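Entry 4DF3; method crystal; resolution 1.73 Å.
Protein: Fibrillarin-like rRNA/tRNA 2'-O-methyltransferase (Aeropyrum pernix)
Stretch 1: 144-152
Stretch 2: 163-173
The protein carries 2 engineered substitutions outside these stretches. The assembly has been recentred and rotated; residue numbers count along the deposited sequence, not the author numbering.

Stretch 1 144-152: LVEGVDGLY
Stretch 2 163-173: IVVRNARFFLR

Stretch 2 is helical from Ile163 to Phe171, with phi/psi near -60/-45 for most of its length; Phe171 departs to -128/-26, and Leu172 (-83/127) and Arg173 (-60/156) are extended. Stretch 1 is loop up to Gly147; Val148 (-118/151) is extended and forms the bridge, the chain turns a corner at Asp149 (-77/-26), and a separate strand follows, including Leu151 (-133/122) and Tyr152 (-119/131). This strand lies 9.8 Å from the helix axis at closest approach and runs nearly antiparallel to it, at 156°.

The backbone join is a parallel bridge between Val148 and Leu172, CA to CA 5.0 Å. Two hydrogen bonds define it, both involving Val148: its N donates to Phe171 O (2.8 Å, 164° at the hydrogen), and its O accepts from Arg173 N (2.9 Å, 171°). This pairing of Val148 with the residues before and after Leu172 sets the register; the near-linear angles show both bonds are well formed. Gly147 CA adds a CA-H...O contact to the same Phe171 O at 3.4 Å.

The helix is held by i to i+4 bonds such as Ala168 N to Val164 O (2.8 Å); Asn167 ND2 also donates to Ile163 O at 2.9 Å, bringing the side chain back along its own helix.

Apolar side chains meet around this join and along the helix. Phe171 (chi1 m, chi2 -59°) presents a ring face to Val145 (chi1 t), whose CG1 sits 4.0 Å from the centroid, 23° off the normal, a CH-pi arrangement. Val148 (m) places CG2 4.0 Å from Phe171 CB and equally far from Leu172 CD1. Leu172 (t, p) brings that CD1 within 4.2 Å of Leu151 CB. Leu151 (t, t) points toward the helix, its CD1 4.1 Å from Ala168 CB and 4.3 Å from Val164 CG1.

Charge contributes loosely: Asp149 OD1 (chi1 m) stands 4.2 Å from Arg173 NE (m, t, p), well out of the guanidinium plane, so no N-H points at it.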

ATOM      1  N   LEU A 144     -16.414 -12.847   2.415  1.00 17.21           N
ATOM      2  CA  LEU A 144     -15.776 -12.065   3.485  1.00 18.90           C
ATOM      3  C   LEU A 144     -15.384 -10.642   3.021  1.00 19.66           C
ATOM      4  O   LEU A 144     -14.977  -9.788   3.825  1.00 21.81           O
ATOM      5  CB  LEU A 144     -14.562 -12.826   4.026  1.00 18.73           C
ATOM      6  CG  LEU A 144     -14.810 -14.206   4.657  1.00 20.21           C
ATOM      7  CD1 LEU A 144     -13.471 -14.838   4.878  1.00 18.12           C
ATOM      8  CD2 LEU A 144     -15.559 -14.059   5.988  1.00 19.61           C
ATOM      9  N   VAL A 145     -15.519 -10.395   1.731  1.00 17.98           N
ATOM     10  CA  VAL A 145     -15.021  -9.149   1.134  1.00 19.09           C
ATOM     11  C   VAL A 145     -16.105  -8.492   0.342  1.00 19.46           C
ATOM     12  O   VAL A 145     -16.585  -9.052  -0.655  1.00 19.75           O
ATOM     13  CB  VAL A 145     -13.800  -9.349   0.205  1.00 17.35           C
ATOM     14  CG1 VAL A 145     -13.353  -7.987  -0.416  1.00 19.52           C
ATOM     15  CG2 VAL A 145     -12.636  -9.939   0.974  1.00 19.24           C
ATOM     16  N   GLU A 146     -16.486  -7.291   0.772  1.00 21.75           N
ATOM     17  CA  GLU A 146     -17.448  -6.461   0.060  1.00 21.95           C
ATOM     18  C   GLU A 146     -16.787  -5.750  -1.124  1.00 21.67           C
ATOM     19  O   GLU A 146     -15.582  -5.940  -1.375  1.00 23.51           O
ATOM     20  CB  GLU A 146     -18.009  -5.379   1.042  1.00 24.52           C
ATOM     21  CG  GLU A 146     -16.972  -4.286   1.518  1.00 28.91           C
ATOM     22  CD  GLU A 146     -17.568  -3.358   2.569  1.00 39.54           C
ATOM     23  OE1 GLU A 146     -18.775  -2.998   2.476  1.00 45.84           O
ATOM     24  OE2 GLU A 146     -16.853  -3.020   3.524  1.00 42.90           O
ATOM     25  N   GLY A 147     -17.564  -4.957  -1.860  1.00 19.19           N
ATOM     26  CA  GLY A 147     -17.061  -4.037  -2.877  1.00 16.78           C
ATOM     27  C   GLY A 147     -15.949  -3.159  -2.297  1.00 16.73           C
ATOM     28  O   GLY A 147     -16.069  -2.578  -1.188  1.00 18.70           O
ATOM     29  N   VAL A 148     -14.871  -3.006  -3.048  1.00 12.37           N
ATOM     30  CA  VAL A 148     -13.800  -2.163  -2.551  1.00 10.99           C
ATOM     31  C   VAL A 148     -13.532  -0.964  -3.435  1.00  9.72           C
ATOM     32  O   VAL A 148     -13.712  -1.039  -4.640  1.00 11.76           O
ATOM     33  CB  VAL A 148     -12.507  -2.985  -2.387  1.00  9.63           C
ATOM     34  CG1 VAL A 148     -12.729  -4.018  -1.211  1.00 12.36           C
ATOM     35  CG2 VAL A 148     -12.118  -3.695  -3.685  1.00  9.84           C
ATOM     36  N   ASP A 149     -13.055   0.097  -2.813  1.00  8.60           N
ATOM     37  CA  ASP A 149     -12.683   1.309  -3.531  1.00 10.43           C
ATOM     38  C   ASP A 149     -11.354   1.162  -4.240  1.00 10.28           C
ATOM     39  O   ASP A 149     -11.093   1.867  -5.244  1.00  9.91           O
ATOM     40  CB  ASP A 149     -12.602   2.441  -2.572  1.00 12.70           C
ATOM     41  CG  ASP A 149     -13.966   2.731  -1.942  1.00 13.23           C
ATOM     42  OD1 ASP A 149     -14.809   3.217  -2.675  1.00 15.45           O
ATOM     43  OD2 ASP A 149     -14.175   2.419  -0.775  1.00 11.71           O
ATOM     44  N   GLY A 150     -10.501   0.275  -3.717  1.00  7.67           N
ATOM     45  CA  GLY A 150      -9.148   0.110  -4.283  1.00  6.68           C
ATOM     46  C   GLY A 150      -8.637  -1.321  -4.026  1.00  8.26           C
ATOM     47  O   GLY A 150      -9.129  -2.037  -3.112  1.00  8.57           O
ATOM     48  N   LEU A 151      -7.676  -1.694  -4.821  1.00  6.55           N
ATOM     49  CA  LEU A 151      -7.049  -3.038  -4.758  1.00  7.70           C
ATOM     50  C   LEU A 151      -5.556  -2.765  -4.798  1.00  8.29           C
ATOM     51  O   LEU A 151      -5.055  -2.130  -5.679  1.00  8.30           O
ATOM     52  CB  LEU A 151      -7.506  -3.893  -5.935  1.00  7.98           C
ATOM     53  CG  LEU A 151      -7.040  -5.350  -5.922  1.00 10.65           C
ATOM     54  CD1 LEU A 151      -7.777  -6.048  -7.076  1.00 17.45           C
ATOM     55  CD2 LEU A 151      -5.544  -5.545  -6.053  1.00 19.44           C
ATOM     56  N   TYR A 152      -4.846  -3.241  -3.757  1.00  8.77           N
ATOM     57  CA  TYR A 152      -3.440  -3.062  -3.672  1.00  8.68           C
ATOM     58  C   TYR A 152      -2.827  -4.477  -3.658  1.00  9.73           C
ATOM     59  O   TYR A 152      -3.261  -5.342  -2.873  1.00 12.44           O
ATOM     60  CB  TYR A 152      -3.125  -2.377  -2.328  1.00  8.41           C
ATOM     61  CG  TYR A 152      -1.626  -2.065  -2.185  1.00 10.24           C
ATOM     62  CD1 TYR A 152      -1.103  -0.838  -2.600  1.00  9.76           C
ATOM     63  CD2 TYR A 152      -0.740  -3.030  -1.614  1.00 11.19           C
ATOM     64  CE1 TYR A 152       0.290  -0.577  -2.447  1.00  9.08           C
ATOM     65  CE2 TYR A 152       0.677  -2.764  -1.464  1.00 12.24           C
ATOM     66  CZ  TYR A 152       1.141  -1.517  -1.922  1.00  9.46           C
ATOM     67  OH  TYR A 152       2.469  -1.217  -1.748  1.00 12.29           O
ATOM     68  N   ILE A 163      -3.792 -12.607 -11.141  1.00 12.54           N
ATOM     69  CA  ILE A 163      -4.396 -12.676  -9.778  1.00 12.93           C
ATOM     70  C   ILE A 163      -5.153 -11.368  -9.536  1.00 13.07           C
ATOM     71  O   ILE A 163      -6.307 -11.368  -9.008  1.00 12.51           O
ATOM     72  CB  ILE A 163      -3.314 -12.864  -8.705  1.00 13.76           C
ATOM     73  CG1 ILE A 163      -2.611 -14.206  -8.936  1.00 14.92           C
ATOM     74  CG2 ILE A 163      -3.894 -12.657  -7.231  1.00 14.98           C
ATOM     75  CD1 ILE A 163      -1.437 -14.414  -8.021  1.00 16.25           C
ATOM     76  N   VAL A 164      -4.480 -10.249  -9.872  1.00  9.98           N
ATOM     77  CA  VAL A 164      -5.153  -8.931  -9.764  1.00 14.17           C
ATOM     78  C   VAL A 164      -6.451  -8.863 -10.532  1.00 12.74           C
ATOM     79  O   VAL A 164      -7.487  -8.405  -9.956  1.00 12.92           O
ATOM     80  CB  VAL A 164      -4.225  -7.783 -10.156  1.00 13.16           C
ATOM     81  CG1 VAL A 164      -4.979  -6.429 -10.326  1.00 14.59           C
ATOM     82  CG2 VAL A 164      -3.064  -7.681  -9.062  1.00 13.82           C
ATOM     83  N   VAL A 165      -6.418  -9.277 -11.821  1.00 13.85           N
ATOM     84  CA  VAL A 165      -7.642  -9.150 -12.641  1.00 13.26           C
ATOM     85  C   VAL A 165      -8.789  -9.961 -12.056  1.00 14.02           C
ATOM     86  O   VAL A 165      -9.949  -9.526 -12.039  1.00 13.75           O
ATOM     87  CB  VAL A 165      -7.301  -9.506 -14.108  1.00 13.79           C
ATOM     88  CG1 VAL A 165      -8.538  -9.759 -14.925  1.00 16.03           C
ATOM     89  CG2 VAL A 165      -6.439  -8.343 -14.696  1.00 13.91           C
ATOM     90  N   ARG A 166      -8.461 -11.170 -11.595  1.00 14.00           N
ATOM     91  CA  ARG A 166      -9.464 -12.101 -11.032  1.00 15.42           C
ATOM     92  C   ARG A 166     -10.119 -11.514  -9.797  1.00 14.16           C
ATOM     93  O   ARG A 166     -11.365 -11.515  -9.646  1.00 15.62           O
ATOM     94  CB  ARG A 166      -8.760 -13.392 -10.663  1.00 14.11           C
ATOM     95  CG  ARG A 166      -9.728 -14.575 -10.381  1.00 17.87           C
ATOM     96  CD  ARG A 166      -8.930 -15.810 -10.165  1.00 20.87           C
ATOM     97  NE  ARG A 166      -8.086 -16.120 -11.338  1.00 17.88           N
ATOM     98  CZ  ARG A 166      -6.822 -16.514 -11.260  1.00 17.64           C
ATOM     99  NH1 ARG A 166      -6.230 -16.714 -10.091  1.00 19.36           N
ATOM    100  NH2 ARG A 166      -6.149 -16.761 -12.384  1.00 22.34           N
ATOM    101  N   ASN A 167      -9.276 -11.031  -8.868  1.00 13.61           N
ATOM    102  CA  ASN A 167      -9.821 -10.315  -7.724  1.00 13.36           C
ATOM    103  C   ASN A 167     -10.616  -9.038  -8.122  1.00 12.12           C
ATOM    104  O   ASN A 167     -11.635  -8.707  -7.516  1.00 14.19           O
ATOM    105  CB  ASN A 167      -8.713  -9.982  -6.756  1.00 11.51           C
ATOM    106  CG  ASN A 167      -8.341 -11.174  -5.906  1.00 10.46           C
ATOM    107  OD1 ASN A 167      -8.805 -11.282  -4.758  1.00 10.21           O
ATOM    108  ND2 ASN A 167      -7.496 -12.097  -6.458  1.00 12.13           N
ATOM    109  N   ALA A 168     -10.128  -8.279  -9.079  1.00 11.63           N
ATOM    110  CA  ALA A 168     -10.834  -7.034  -9.421  1.00 13.31           C
ATOM    111  C   ALA A 168     -12.219  -7.373  -9.932  1.00 15.61           C
ATOM    112  O   ALA A 168     -13.176  -6.657  -9.663  1.00 14.22           O
ATOM    113  CB  ALA A 168     -10.073  -6.208 -10.514  1.00 13.19           C
ATOM    114  N   ARG A 169     -12.315  -8.420 -10.767  1.00 16.71           N
ATOM    115  CA  ARG A 169     -13.672  -8.816 -11.305  1.00 18.07           C
ATOM    116  C   ARG A 169     -14.687  -9.113 -10.218  1.00 16.87           C
ATOM    117  O   ARG A 169     -15.871  -8.712 -10.319  1.00 18.60           O
ATOM    118  CB  ARG A 169     -13.525 -10.016 -12.275  1.00 18.93           C
ATOM    119  CG  ARG A 169     -13.055  -9.530 -13.646  1.00 24.74           C
ATOM    120  CD  ARG A 169     -12.538 -10.588 -14.621  1.00 34.28           C
ATOM    121  NE  ARG A 169     -12.251  -9.938 -15.912  1.00 36.99           N
ATOM    122  CZ  ARG A 169     -11.548 -10.478 -16.923  1.00 41.64           C
ATOM    123  NH1 ARG A 169     -11.013 -11.701 -16.822  1.00 40.76           N
ATOM    124  NH2 ARG A 169     -11.365  -9.773 -18.054  1.00 40.76           N
ATOM    125  N   PHE A 170     -14.235  -9.774  -9.145  1.00 15.49           N
ATOM    126  CA  PHE A 170     -15.087 -10.067  -8.017  1.00 16.04           C
ATOM    127  C   PHE A 170     -15.421  -8.860  -7.148  1.00 14.72           C
ATOM    128  O   PHE A 170     -16.555  -8.744  -6.684  1.00 14.35           O
ATOM    129  CB  PHE A 170     -14.451 -11.113  -7.117  1.00 15.62           C
ATOM    130  CG  PHE A 170     -14.673 -12.506  -7.573  1.00 18.64           C
ATOM    131  CD1 PHE A 170     -15.878 -13.154  -7.292  1.00 26.14           C
ATOM    132  CD2 PHE A 170     -13.670 -13.179  -8.240  1.00 20.98           C
ATOM    133  CE1 PHE A 170     -16.092 -14.479  -7.727  1.00 28.05           C
ATOM    134  CE2 PHE A 170     -13.874 -14.525  -8.683  1.00 24.41           C
ATOM    135  CZ  PHE A 170     -15.061 -15.158  -8.411  1.00 23.14           C
ATOM    136  N   PHE A 171     -14.480  -7.948  -6.952  1.00 13.07           N
ATOM    137  CA  PHE A 171     -14.598  -6.992  -5.822  1.00 12.18           C
ATOM    138  C   PHE A 171     -14.459  -5.494  -6.129  1.00  9.78           C
ATOM    139  O   PHE A 171     -14.839  -4.708  -5.306  1.00 11.11           O
ATOM    140  CB  PHE A 171     -13.514  -7.306  -4.752  1.00 11.32           C
ATOM    141  CG  PHE A 171     -13.590  -8.731  -4.218  1.00 11.79           C
ATOM    142  CD1 PHE A 171     -14.752  -9.191  -3.607  1.00 14.41           C
ATOM    143  CD2 PHE A 171     -12.549  -9.637  -4.467  1.00 11.97           C
ATOM    144  CE1 PHE A 171     -14.815 -10.569  -3.146  1.00 12.27           C
ATOM    145  CE2 PHE A 171     -12.565 -10.969  -4.010  1.00 13.67           C
ATOM    146  CZ  PHE A 171     -13.728 -11.450  -3.330  1.00 11.64           C
ATOM    147  N   LEU A 172     -13.749  -5.139  -7.185  1.00 11.13           N
ATOM    148  CA  LEU A 172     -13.325  -3.752  -7.313  1.00 10.37           C
ATOM    149  C   LEU A 172     -14.473  -2.915  -7.913  1.00  9.53           C
ATOM    150  O   LEU A 172     -15.006  -3.268  -8.977  1.00 12.37           O
ATOM    151  CB  LEU A 172     -12.046  -3.639  -8.176  1.00 12.05           C
ATOM    152  CG  LEU A 172     -11.421  -2.226  -8.342  1.00 12.14           C
ATOM    153  CD1 LEU A 172     -10.949  -1.770  -7.003  1.00 11.67           C
ATOM    154  CD2 LEU A 172     -10.192  -2.333  -9.303  1.00 15.68           C
ATOM    155  N   ARG A 173     -14.823  -1.838  -7.228  1.00 10.71           N
ATOM    156  CA  ARG A 173     -15.887  -0.926  -7.736  1.00 12.85           C
ATOM    157  C   ARG A 173     -15.508  -0.366  -9.080  1.00 14.69           C
ATOM    158  O   ARG A 173     -14.306  -0.281  -9.454  1.00 12.90           O
ATOM    159  CB  ARG A 173     -16.176   0.202  -6.739  1.00 12.35           C
ATOM    160  CG  ARG A 173     -16.800  -0.262  -5.429  1.00 13.01           C
ATOM    161  CD  ARG A 173     -17.107   0.926  -4.526  1.00 14.40           C
ATOM    162  NE  ARG A 173     -17.819   1.966  -5.250  1.00 18.05           N
ATOM    163  CZ  ARG A 173     -19.168   2.025  -5.302  1.00 15.95           C
ATOM    164  NH1 ARG A 173     -19.885   1.100  -4.660  1.00 15.63           N
ATOM    165  NH2 ARG A 173     -19.754   2.976  -6.049  1.00 15.81           N
TER